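Local coordinates for cupin 2, conserved barrel domain protein (Shewanella frigidimarina, PDB 2PFW) that is of unknown function but folds as an RmlC-like cupin barrel of the KdgF type and may act on a small sugar-derived compound, at residues A[35-41]-A[98-104]; A[2-6]-A[29-33]; A[58-64]-A[76-82]; A[50-56]-A[84-90]. One frame throughout, in Å; residues are numbered along the deposited sequence.

Contact 1 of 4, residues A[35-41]-A[98-104]. With EDO (1,2-ethanediol), chain C.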
# COMPACT_ATOMS: atom_id res chain seq x y z
N MSE A 35 -3.88 -5.89 -5.23
CA MSE A 35 -4.99 -4.96 -5.00
C MSE A 35 -4.77 -4.11 -3.75
O MSE A 35 -4.42 -4.64 -2.75
CB MSE A 35 -6.32 -5.71 -4.89
CG MSE A 35 -7.48 -4.91 -4.31
SE MSE A 35 -9.21 -5.81 -4.26
CE MSE A 35 -9.85 -5.16 -5.89
N ALA A 36 -4.99 -2.80 -3.89
CA ALA A 36 -4.78 -1.87 -2.80
C ALA A 36 -6.01 -0.98 -2.62
O ALA A 36 -6.51 -0.40 -3.59
CB ALA A 36 -3.55 -1.02 -3.04
N VAL A 37 -6.51 -0.89 -1.39
CA VAL A 37 -7.65 -0.02 -1.12
C VAL A 37 -7.31 0.93 0.04
O VAL A 37 -6.33 0.69 0.75
CB VAL A 37 -8.94 -0.78 -0.77
CG1 VAL A 37 -9.30 -1.75 -1.88
CG2 VAL A 37 -8.79 -1.50 0.56
N LYS A 38 -8.12 1.97 0.15
CA LYS A 38 -8.08 2.95 1.22
C LYS A 38 -9.33 2.81 2.09
O LYS A 38 -10.44 2.90 1.57
CB LYS A 38 -7.98 4.37 0.68
CG LYS A 38 -7.46 5.38 1.67
CD LYS A 38 -7.48 6.79 1.10
CE LYS A 38 -6.35 7.61 1.72
NZ LYS A 38 -6.47 9.06 1.35
N ILE A 39 -9.12 2.57 3.37
CA ILE A 39 -10.20 2.37 4.33
C ILE A 39 -10.22 3.47 5.40
O ILE A 39 -9.23 3.63 6.12
CB ILE A 39 -10.07 1.02 5.07
CG1 ILE A 39 -9.74 -0.17 4.17
CG2 ILE A 39 -11.33 0.76 5.88
CD1 ILE A 39 -10.88 -0.61 3.28
N TRP A 40 -11.31 4.21 5.48
CA TRP A 40 -11.49 5.20 6.54
C TRP A 40 -12.24 4.58 7.72
O TRP A 40 -13.36 4.08 7.53
CB TRP A 40 -12.28 6.41 6.06
CG TRP A 40 -11.58 7.29 5.07
CD1 TRP A 40 -10.96 8.48 5.31
CD2 TRP A 40 -11.44 7.03 3.67
NE1 TRP A 40 -10.45 8.98 4.13
CE2 TRP A 40 -10.73 8.11 3.11
CE3 TRP A 40 -11.86 5.99 2.83
CZ2 TRP A 40 -10.42 8.18 1.76
CZ3 TRP A 40 -11.55 6.06 1.49
CH2 TRP A 40 -10.84 7.14 0.97
N PHE A 41 -11.64 4.62 8.90
CA PHE A 41 -12.33 4.15 10.10
C PHE A 41 -13.00 5.30 10.85
O PHE A 41 -12.32 6.24 11.26
CB PHE A 41 -11.33 3.44 11.03
CG PHE A 41 -10.86 2.08 10.55
CD1 PHE A 41 -10.19 1.95 9.35
CD2 PHE A 41 -11.09 0.95 11.32
CE1 PHE A 41 -9.76 0.70 8.93
CE2 PHE A 41 -10.67 -0.30 10.90
CZ PHE A 41 -9.99 -0.42 9.70
N GLY A 98 -9.33 7.00 11.86
CA GLY A 98 -8.05 6.85 11.19
C GLY A 98 -8.17 6.37 9.76
O GLY A 98 -9.27 6.27 9.21
N ILE A 99 -7.03 6.07 9.15
CA ILE A 99 -6.98 5.63 7.75
C ILE A 99 -5.92 4.55 7.56
O ILE A 99 -4.79 4.66 8.04
CB ILE A 99 -6.71 6.81 6.81
CG1 ILE A 99 -7.81 7.87 6.84
CG2 ILE A 99 -6.50 6.34 5.38
CD1 ILE A 99 -7.37 9.23 6.34
N LEU A 100 -6.31 3.49 6.85
CA LEU A 100 -5.44 2.37 6.53
C LEU A 100 -5.28 2.22 5.01
O LEU A 100 -6.23 2.47 4.27
CB LEU A 100 -5.98 1.05 7.04
CG LEU A 100 -5.74 0.65 8.49
CD1 LEU A 100 -6.31 -0.75 8.73
CD2 LEU A 100 -4.27 0.70 8.86
N ILE A 101 -4.12 1.78 4.56
CA ILE A 101 -3.98 1.21 3.22
C ILE A 101 -3.86 -0.31 3.33
O ILE A 101 -2.87 -0.81 3.85
CB ILE A 101 -2.77 1.81 2.47
CG1 ILE A 101 -2.67 3.33 2.54
CG2 ILE A 101 -2.76 1.28 1.04
CD1 ILE A 101 -3.02 4.17 1.34
N ASP A 102 -4.89 -1.02 2.87
CA ASP A 102 -4.87 -2.48 2.86
C ASP A 102 -4.51 -2.97 1.46
O ASP A 102 -5.21 -2.60 0.52
CB ASP A 102 -6.22 -3.06 3.26
CG ASP A 102 -6.57 -2.99 4.73
OD1 ASP A 102 -5.68 -2.87 5.59
OD2 ASP A 102 -7.78 -3.06 5.06
N THR A 103 -3.45 -3.76 1.36
CA THR A 103 -3.09 -4.41 0.11
C THR A 103 -3.09 -5.93 0.25
O THR A 103 -2.64 -6.45 1.28
CB THR A 103 -1.71 -3.95 -0.38
OG1 THR A 103 -0.68 -4.70 0.25
CG2 THR A 103 -1.50 -2.49 0.03
N PHE A 104 -3.58 -6.61 -0.77
CA PHE A 104 -3.78 -8.05 -0.78
C PHE A 104 -3.16 -8.72 -2.01
O PHE A 104 -3.32 -8.19 -3.11
CB PHE A 104 -5.28 -8.37 -0.78
CG PHE A 104 -6.01 -7.72 0.38
CD1 PHE A 104 -5.99 -8.31 1.64
CD2 PHE A 104 -6.68 -6.52 0.20
CE1 PHE A 104 -6.64 -7.72 2.70
CE2 PHE A 104 -7.33 -5.93 1.26
CZ PHE A 104 -7.31 -6.53 2.51
C1 EDO C . -7.86 -4.45 7.48
O1 EDO C . -6.50 -4.43 7.93
C2 EDO C . -8.56 -3.18 7.96
O2 EDO C . -9.63 -2.86 7.06

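Contact 2 of 4, residues A[2-6]-A[29-33]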
# COMPACT_ATOMS: atom_id res chain seq x y z
N MSE A 2 -13.78 -5.93 -12.66
CA MSE A 2 -13.46 -5.47 -14.01
C MSE A 2 -12.06 -5.88 -14.45
O MSE A 2 -11.53 -5.19 -15.26
CB MSE A 2 -13.62 -3.95 -14.14
CG MSE A 2 -12.56 -3.13 -13.39
SE MSE A 2 -12.94 -1.21 -13.23
CE MSE A 2 -12.88 -1.17 -11.36
N GLN A 3 -11.54 -6.97 -13.90
CA GLN A 3 -10.26 -7.50 -14.36
C GLN A 3 -9.11 -6.66 -13.82
O GLN A 3 -8.28 -7.16 -13.06
CB GLN A 3 -10.18 -7.57 -15.88
CG GLN A 3 -11.31 -8.24 -16.63
CD GLN A 3 -11.32 -9.75 -16.51
OE1 GLN A 3 -10.26 -10.37 -16.55
NE2 GLN A 3 -12.51 -10.33 -16.34
N GLN A 4 -9.06 -5.38 -14.19
CA GLN A 4 -8.06 -4.50 -13.58
C GLN A 4 -8.53 -3.05 -13.60
O GLN A 4 -9.54 -2.73 -14.21
CB GLN A 4 -6.71 -4.66 -14.26
CG GLN A 4 -6.68 -4.38 -15.76
CD GLN A 4 -5.27 -4.48 -16.31
OE1 GLN A 4 -4.59 -5.50 -16.13
NE2 GLN A 4 -4.81 -3.43 -16.98
N SER A 5 -7.78 -2.18 -12.93
CA SER A 5 -8.14 -0.77 -12.85
C SER A 5 -7.40 0.04 -13.91
O SER A 5 -6.42 -0.45 -14.48
CB SER A 5 -7.82 -0.22 -11.46
OG SER A 5 -6.44 -0.37 -11.20
N GLU A 6 -7.85 1.26 -14.16
CA GLU A 6 -7.06 2.29 -14.83
C GLU A 6 -5.64 2.31 -14.28
O GLU A 6 -5.41 1.87 -13.15
CB GLU A 6 -7.73 3.65 -14.66
CG GLU A 6 -7.47 4.64 -15.77
CD GLU A 6 -8.42 4.44 -16.94
OE1 GLU A 6 -9.51 3.89 -16.69
OE2 GLU A 6 -8.06 4.83 -18.07
N GLY A 29 -6.03 0.69 -6.70
CA GLY A 29 -5.63 0.05 -7.94
C GLY A 29 -5.59 -1.46 -7.78
O GLY A 29 -5.27 -1.95 -6.69
N PHE A 30 -5.91 -2.20 -8.83
CA PHE A 30 -5.98 -3.65 -8.73
C PHE A 30 -5.81 -4.34 -10.09
O PHE A 30 -6.12 -3.74 -11.12
CB PHE A 30 -7.31 -4.07 -8.11
CG PHE A 30 -8.52 -3.99 -9.01
CD1 PHE A 30 -9.20 -2.79 -9.15
CD2 PHE A 30 -8.99 -5.10 -9.69
CE1 PHE A 30 -10.31 -2.70 -9.96
CE2 PHE A 30 -10.09 -5.01 -10.52
CZ PHE A 30 -10.76 -3.81 -10.66
N ASN A 31 -5.33 -5.58 -10.09
CA ASN A 31 -5.65 -6.63 -11.06
C ASN A 31 -5.84 -7.96 -10.34
O ASN A 31 -5.83 -8.04 -9.12
CB ASN A 31 -4.56 -6.72 -12.14
CG ASN A 31 -3.21 -7.11 -11.59
OD1 ASN A 31 -3.08 -7.54 -10.45
ND2 ASN A 31 -2.18 -6.98 -12.41
N HIS A 32 -6.00 -9.03 -11.10
CA HIS A 32 -6.19 -10.37 -10.60
C HIS A 32 -5.25 -10.76 -9.48
O HIS A 32 -5.59 -11.58 -8.62
CB HIS A 32 -6.00 -11.38 -11.76
CG HIS A 32 -4.58 -11.47 -12.21
ND1 HIS A 32 -4.04 -10.56 -13.09
CD2 HIS A 32 -3.58 -12.34 -11.92
CE1 HIS A 32 -2.77 -10.86 -13.32
NE2 HIS A 32 -2.47 -11.94 -12.63
N GLU A 33 -4.03 -10.22 -9.40
CA GLU A 33 -3.10 -10.78 -8.42
C GLU A 33 -2.62 -9.75 -7.41
O GLU A 33 -1.84 -10.07 -6.51
CB GLU A 33 -1.91 -11.41 -9.14
CG GLU A 33 -0.78 -10.46 -9.51
CD GLU A 33 0.33 -11.14 -10.29
OE1 GLU A 33 0.28 -12.38 -10.45
OE2 GLU A 33 1.25 -10.43 -10.75

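Contact 3 of 4, residues A[58-64]-A[76-82]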
# COMPACT_ATOMS: atom_id res chain seq x y z
N SER A 58 -0.52 -4.09 5.41
CA SER A 58 -1.33 -2.93 5.77
C SER A 58 -0.42 -1.81 6.29
O SER A 58 0.56 -2.07 7.00
CB SER A 58 -2.38 -3.30 6.81
OG SER A 58 -3.63 -3.65 6.25
N TYR A 59 -0.76 -0.58 5.92
CA TYR A 59 -0.01 0.60 6.31
C TYR A 59 -0.93 1.58 7.05
O TYR A 59 -2.05 1.81 6.59
CB TYR A 59 0.62 1.30 5.10
CG TYR A 59 1.40 2.54 5.50
CD1 TYR A 59 2.66 2.44 6.06
CD2 TYR A 59 0.87 3.81 5.30
CE1 TYR A 59 3.38 3.57 6.42
CE2 TYR A 59 1.58 4.94 5.66
CZ TYR A 59 2.83 4.81 6.21
OH TYR A 59 3.53 5.95 6.57
N VAL A 60 -0.47 2.14 8.16
CA VAL A 60 -1.31 3.11 8.86
C VAL A 60 -1.05 4.51 8.29
O VAL A 60 0.04 5.05 8.47
CB VAL A 60 -1.10 3.12 10.38
CG1 VAL A 60 -2.17 3.99 11.04
CG2 VAL A 60 -1.16 1.72 10.96
N VAL A 61 -2.06 5.06 7.62
CA VAL A 61 -1.96 6.42 7.10
C VAL A 61 -2.14 7.40 8.26
O VAL A 61 -1.27 8.24 8.49
CB VAL A 61 -3.00 6.71 6.01
CG1 VAL A 61 -3.05 8.20 5.70
CG2 VAL A 61 -2.67 5.91 4.75
N GLU A 62 -3.24 7.29 9.00
CA GLU A 62 -3.32 8.04 10.26
C GLU A 62 -4.32 7.42 11.23
O GLU A 62 -5.26 6.74 10.83
CB GLU A 62 -3.69 9.50 9.97
CG GLU A 62 -5.13 9.68 9.55
CD GLU A 62 -5.72 10.99 10.05
OE1 GLU A 62 -5.40 11.39 11.19
OE2 GLU A 62 -6.49 11.60 9.29
N GLY A 63 -4.11 7.69 12.52
CA GLY A 63 -4.99 7.24 13.58
C GLY A 63 -4.29 6.20 14.44
O GLY A 63 -3.19 5.77 14.13
N GLU A 64 -4.93 5.78 15.53
CA GLU A 64 -4.33 4.78 16.41
C GLU A 64 -5.05 3.45 16.20
O GLU A 64 -6.27 3.37 16.32
CB GLU A 64 -4.38 5.20 17.87
CG GLU A 64 -3.64 6.47 18.24
CD GLU A 64 -2.15 6.42 17.99
OE1 GLU A 64 -1.46 5.53 18.55
OE2 GLU A 64 -1.66 7.28 17.23
N LEU A 76 -0.83 0.57 16.92
CA LEU A 76 -0.11 1.11 15.77
C LEU A 76 -0.58 2.54 15.47
O LEU A 76 -1.76 2.85 15.59
CB LEU A 76 -0.32 0.25 14.52
CG LEU A 76 0.13 -1.21 14.56
CD1 LEU A 76 0.22 -1.77 13.15
CD2 LEU A 76 1.45 -1.37 15.28
N THR A 77 0.37 3.38 15.08
CA THR A 77 0.06 4.75 14.66
C THR A 77 0.60 5.02 13.26
O THR A 77 1.18 4.14 12.62
CB THR A 77 0.62 5.75 15.70
OG1 THR A 77 0.15 7.07 15.40
CG2 THR A 77 2.13 5.77 15.66
N ALA A 78 0.39 6.24 12.78
CA ALA A 78 0.81 6.65 11.45
C ALA A 78 2.25 6.26 11.15
O ALA A 78 3.16 6.48 11.95
CB ALA A 78 0.62 8.16 11.29
N GLY A 79 2.45 5.64 9.99
CA GLY A 79 3.77 5.21 9.54
C GLY A 79 4.08 3.77 9.90
O GLY A 79 5.12 3.23 9.52
N ASP A 80 3.20 3.11 10.65
CA ASP A 80 3.47 1.74 11.07
C ASP A 80 2.78 0.78 10.09
O ASP A 80 1.90 1.18 9.34
CB ASP A 80 2.98 1.46 12.47
CG ASP A 80 3.71 2.12 13.61
OD1 ASP A 80 4.91 2.42 13.53
OD2 ASP A 80 3.05 2.35 14.65
N SER A 81 3.18 -0.49 10.11
CA SER A 81 2.48 -1.44 9.24
C SER A 81 2.36 -2.82 9.88
O SER A 81 3.07 -3.16 10.83
CB SER A 81 3.21 -1.54 7.90
OG SER A 81 4.57 -1.86 8.12
N PHE A 82 1.46 -3.65 9.34
CA PHE A 82 1.45 -5.06 9.73
C PHE A 82 1.28 -5.96 8.49
O PHE A 82 0.82 -5.50 7.45
CB PHE A 82 0.36 -5.38 10.73
CG PHE A 82 -1.05 -4.97 10.37
CD1 PHE A 82 -1.48 -3.67 10.61
CD2 PHE A 82 -1.94 -5.87 9.82
CE1 PHE A 82 -2.77 -3.29 10.29
CE2 PHE A 82 -3.23 -5.49 9.50
CZ PHE A 82 -3.65 -4.20 9.74

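Contact 4 of 4, residues A[50-56]-A[84-90]. With EDO (1,2-ethanediol), chain C.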
# COMPACT_ATOMS: atom_id res chain seq x y z
N HIS A 50 -11.31 -12.14 11.90
CA HIS A 50 -11.35 -12.40 10.47
C HIS A 50 -10.17 -13.21 9.97
O HIS A 50 -9.08 -13.21 10.55
CB HIS A 50 -11.39 -11.04 9.77
CG HIS A 50 -12.03 -11.00 8.44
ND1 HIS A 50 -13.40 -10.96 8.27
CD2 HIS A 50 -11.52 -10.96 7.18
CE1 HIS A 50 -13.70 -10.92 6.99
NE2 HIS A 50 -12.57 -10.92 6.30
N ALA A 51 -10.36 -13.95 8.89
CA ALA A 51 -9.27 -14.66 8.23
C ALA A 51 -9.59 -14.83 6.74
O ALA A 51 -10.75 -14.81 6.34
CB ALA A 51 -8.98 -16.01 8.85
N HIS A 52 -8.55 -14.99 5.93
CA HIS A 52 -8.75 -15.21 4.50
C HIS A 52 -7.49 -15.76 3.86
O HIS A 52 -6.39 -15.71 4.43
CB HIS A 52 -9.22 -13.91 3.83
CG HIS A 52 -8.48 -12.68 4.24
ND1 HIS A 52 -7.12 -12.55 4.09
CD2 HIS A 52 -8.89 -11.51 4.79
CE1 HIS A 52 -6.72 -11.37 4.54
NE2 HIS A 52 -7.79 -10.72 4.96
N ARG A 53 -7.62 -16.32 2.65
CA ARG A 53 -6.45 -16.92 1.99
C ARG A 53 -5.45 -15.85 1.58
O ARG A 53 -4.24 -16.04 1.68
CB ARG A 53 -6.88 -17.73 0.77
CG ARG A 53 -7.61 -16.94 -0.31
CD ARG A 53 -8.09 -17.88 -1.41
NE ARG A 53 -8.64 -17.20 -2.56
CZ ARG A 53 -9.89 -16.80 -2.73
NH1 ARG A 53 -10.80 -16.99 -1.78
NH2 ARG A 53 -10.25 -16.18 -3.85
N HIS A 54 -5.96 -14.72 1.12
CA HIS A 54 -5.15 -13.65 0.55
C HIS A 54 -4.02 -13.23 1.47
O HIS A 54 -4.20 -13.08 2.69
CB HIS A 54 -6.04 -12.44 0.25
CG HIS A 54 -7.25 -12.73 -0.57
ND1 HIS A 54 -8.39 -13.30 -0.05
CD2 HIS A 54 -7.51 -12.52 -1.89
CE1 HIS A 54 -9.30 -13.43 -1.00
NE2 HIS A 54 -8.78 -12.97 -2.13
N SER A 55 -2.81 -13.02 0.93
CA SER A 55 -1.78 -12.35 1.71
C SER A 55 -2.20 -10.90 1.91
O SER A 55 -2.95 -10.35 1.10
CB SER A 55 -0.41 -12.46 1.05
OG SER A 55 0.22 -13.68 1.38
N GLN A 56 -1.74 -10.27 2.99
CA GLN A 56 -2.19 -8.90 3.26
C GLN A 56 -1.05 -8.11 3.89
O GLN A 56 -0.42 -8.56 4.85
CB GLN A 56 -3.42 -8.88 4.17
CG GLN A 56 -3.89 -7.48 4.54
CD GLN A 56 -5.01 -7.48 5.56
OE1 GLN A 56 -5.89 -8.35 5.59
NE2 GLN A 56 -5.00 -6.48 6.44
N VAL A 84 -0.16 -9.91 7.49
CA VAL A 84 -0.97 -11.08 7.79
C VAL A 84 -0.73 -12.21 6.80
O VAL A 84 -1.16 -12.14 5.64
CB VAL A 84 -2.46 -10.70 7.78
CG1 VAL A 84 -3.32 -11.83 8.31
CG2 VAL A 84 -2.66 -9.43 8.61
N PRO A 85 -0.06 -13.27 7.23
CA PRO A 85 0.13 -14.42 6.32
C PRO A 85 -1.21 -15.01 5.93
O PRO A 85 -2.24 -14.77 6.58
CB PRO A 85 0.97 -15.38 7.15
CG PRO A 85 1.60 -14.53 8.21
CD PRO A 85 0.56 -13.49 8.54
N PRO A 86 -1.26 -15.77 4.84
CA PRO A 86 -2.52 -16.42 4.46
C PRO A 86 -3.09 -17.26 5.62
O PRO A 86 -2.33 -18.00 6.23
CB PRO A 86 -2.10 -17.32 3.29
CG PRO A 86 -0.91 -16.62 2.71
CD PRO A 86 -0.17 -16.07 3.91
N HIS A 87 -4.36 -17.07 5.85
CA HIS A 87 -5.24 -17.80 6.75
C HIS A 87 -4.96 -17.48 8.21
O HIS A 87 -5.53 -18.12 9.09
CB HIS A 87 -5.11 -19.31 6.51
CG HIS A 87 -5.51 -19.73 5.13
ND1 HIS A 87 -4.61 -20.29 4.24
CD2 HIS A 87 -6.69 -19.69 4.48
CE1 HIS A 87 -5.23 -20.57 3.11
NE2 HIS A 87 -6.50 -20.21 3.22
N VAL A 88 -4.09 -16.51 8.48
CA VAL A 88 -3.76 -16.18 9.86
C VAL A 88 -4.86 -15.33 10.50
O VAL A 88 -5.38 -14.39 9.90
CB VAL A 88 -2.41 -15.45 9.98
CG1 VAL A 88 -2.18 -14.95 11.40
CG2 VAL A 88 -1.26 -16.34 9.55
N ASP A 89 -5.24 -15.66 11.73
CA ASP A 89 -6.26 -14.90 12.43
C ASP A 89 -5.78 -13.47 12.69
O ASP A 89 -4.62 -13.29 13.05
CB ASP A 89 -6.62 -15.56 13.76
CG ASP A 89 -7.61 -16.69 13.64
OD1 ASP A 89 -8.31 -16.76 12.61
OD2 ASP A 89 -7.67 -17.52 14.58
N HIS A 90 -6.65 -12.49 12.51
CA HIS A 90 -6.25 -11.11 12.75
C HIS A 90 -7.45 -10.23 13.07
O HIS A 90 -8.58 -10.53 12.69
CB HIS A 90 -5.50 -10.53 11.54
CG HIS A 90 -6.30 -10.45 10.28
ND1 HIS A 90 -6.44 -11.52 9.43
CD2 HIS A 90 -7.00 -9.44 9.69
CE1 HIS A 90 -7.19 -11.19 8.40
NE2 HIS A 90 -7.54 -9.93 8.53
C1 EDO C . -7.86 -4.45 7.48
O1 EDO C . -6.50 -4.43 7.93
C2 EDO C . -8.56 -3.18 7.96
O2 EDO C . -9.63 -2.86 7.06
O HOH W 1 -6.08 -13.97 6.98
O HOH W 2 -8.54 -8.28 6.38
O HOH W 3 -4.03 -13.30 5.47

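Contact 1 of 4, residues A[35-41]-A[98-104]
The wall of the cupin barrel is formed here by two neighbouring antiparallel strands, 35-41 and 98-104, whose axes pass 4.7 Å apart at 161°. Val37 and Asp102, Ile39 and Leu100, and Phe41 and Gly98 are hydrogen-bonded pairs. The straightest bond runs from Ile39 N to Leu100 O (3.0 Å); those from Val37 N to Asp102 O (2.9 Å) and from Leu100 N to Ile39 O (3.0 Å) are nearly as straight. At the Met35 end the pairing slackens: Phe104 N reaches Met35 O at 2.9 Å, whereas the return bond from Met35 N to Phe104 O, 3.2 Å, is weak. Side chains alternate between two faces. Val37, Ile39, Phe41, Leu100, Asp102 and Phe104 share the face that carries a bound 1,2-ethanediol, probably from the crystallisation liquor; Phe41 CE1 packs on Leu100 CD1 at 3.7 Å, and the Asp102 carboxylate accepts hydrogen bonds from both diol hydroxyls, though its modelled position is somewhat uncertain. On the other face Trp40 CD1 meets Ile99 CG1 at 3.6 Å, while Ala36, Ile101 and Thr103 pack against the second subunit. One face lining a pocket and the other partly buried in a dimer interface is an arrangement familiar from dimeric cupin β-barrels.

Contact 2 of 4, residues A[2-6]-A[29-33]
The backbone of an irregular N-terminal segment lies on an aromatic face: Gln4 CA sits 4.1 Å from the centroid of the Phe30 ring, 26° off its normal, in a CH-pi contact. Phe30 serves the same segment with its main chain, since its O accepts from Ser5 N at 2.9 Å and its N donates to Ser5 OG at 3.0 Å. Ser5 OG in turn donates to Glu6 O (3.1 Å), so one hydroxyl links the strand backbone at Phe30 N to the carbonyl of the next residue, Glu6. At the ring edge lies Met2, a selenomethionine and the first modelled residue; its CE approaches Phe30 CE1 at 3.3 Å and its SE is 5.4 Å from the ring centroid, a Met-aromatic contact. Further along, Gln3 O receives a CA-H...O contact from Asn31 CA at 3.3 Å. At the end of the strand, Asn31 OD1 accepts from Glu33 N at 3.0 Å, forming an Asx turn, while Asn31 ND2 bonds Ser55 of the second subunit. The N-terminal segment therefore lies along the end of strand 23-31, just before the chain turns into strand 34-41, with Phe83 of the second subunit packed against Gln4, Ser5 and Asn31.

Contact 3 of 4, residues A[58-64]-A[76-82]
Main-chain hydrogen bonds carry most of this contact. Ser58 and Phe82 form an antiparallel hydrogen-bonded pair, with Ser58 N giving to Phe82 O at 2.8 Å; next to them Tyr59 and Ser81 make a non-hydrogen-bonded pair. Val60 then binds both ways but to two different residues, its N donating to Asp80 O (2.8 Å) and its O accepting from Gly79 N (2.9 Å), because the second segment bends away in a type II turn from Thr77 to Asp80. That turn is closed by Asp80 N to Thr77 O at 3.0 Å and braced by Thr77 N to Asp80 OD2 at 2.9 Å. Gly63 and Gly79 match in spacing the glycines that end cupin motif 1 and open motif 2; at the backbone angles of either, a CB would collide with the preceding carbonyl O. On the other side of strand 55-61, Val61 and Glu62 both face Ile99 in a classic β-bulge, where the chain turns a corner. Among the side chains, Thr77 OG1 donates to Glu64 OE2 at 2.6 Å. Val60 CG2 makes an apolar contact with Leu76 CB at 3.9 Å; Ser58 CB lies over the Phe82 ring face in a CH-pi contact, 3.5 Å from the centroid. Tyr59 OH passes 3.1 Å from Gly79 CA on its way to Lys38 of the second subunit, and Ser81 OG bonds Leu28 O of that subunit.

Contact 4 of 4, residues A[50-56]-A[84-90]
His90, the residue with most surface buried here, belongs to what looks like the cupin metal site: with His50, His52 and Gln56 it occupies positions that bind metal in many cupins, Gln56 standing where motif 1 usually has glutamate. No metal is modelled. Instead a water lies 2.9 Å from His90 NE2, 2.9 Å from His52 NE2 and 2.8 Å from Gln56 OE1. The His90 ring is held by its ND1 donating to Val88 O at 3.1 Å, and its edge points toward the face of the His52 ring in an offset edge-to-face pair, centroids 5.0 Å apart. Its main chain pairs with His50, His90 N reaching His50 O at 3.2 Å. At the other end Val84 and Gln56 form a second antiparallel hydrogen-bonded pair, Val84 N to Gln56 O at 3.0 Å, where strand 55-61 begins and strand 81-84 ends. The Gln56 amide is shared out: OE1 meets the water and, weakly, His52 NE2, while NE2 bonds Ser58 and, weakly, O1 of the ethanediol at 2.9 Å. Between the two pairs the chain makes a type II turn from Pro85 to Val88, and its His87, buried as much as Gln56, donates from N to His52 O at 2.8 Å; above it, Arg53 CA lies over the imidazole face of His87, 3.9 Å from the ring centroid.

In the fold
From the N terminus, contact 2 comes first: residues 29-33 return to meet 2-6, closing a loop that is complete before strand 34-41 begins. Contact 1 then opens at 35-41 and does not close until 98-104, and within this long loop lies contact 4, which itself encloses contact 3, so three closures nest in turn without crossing. Contacts 3 and 4 share strand 55-61, one near each end. That strand borders strand 98-105 of contact 1 on one side and 81-84 on the other, while contact 2 joins the sheet through 23-31, next to 34-41. The second subunit touches all four, and contacts 1 and 4 both reach the same ethanediol.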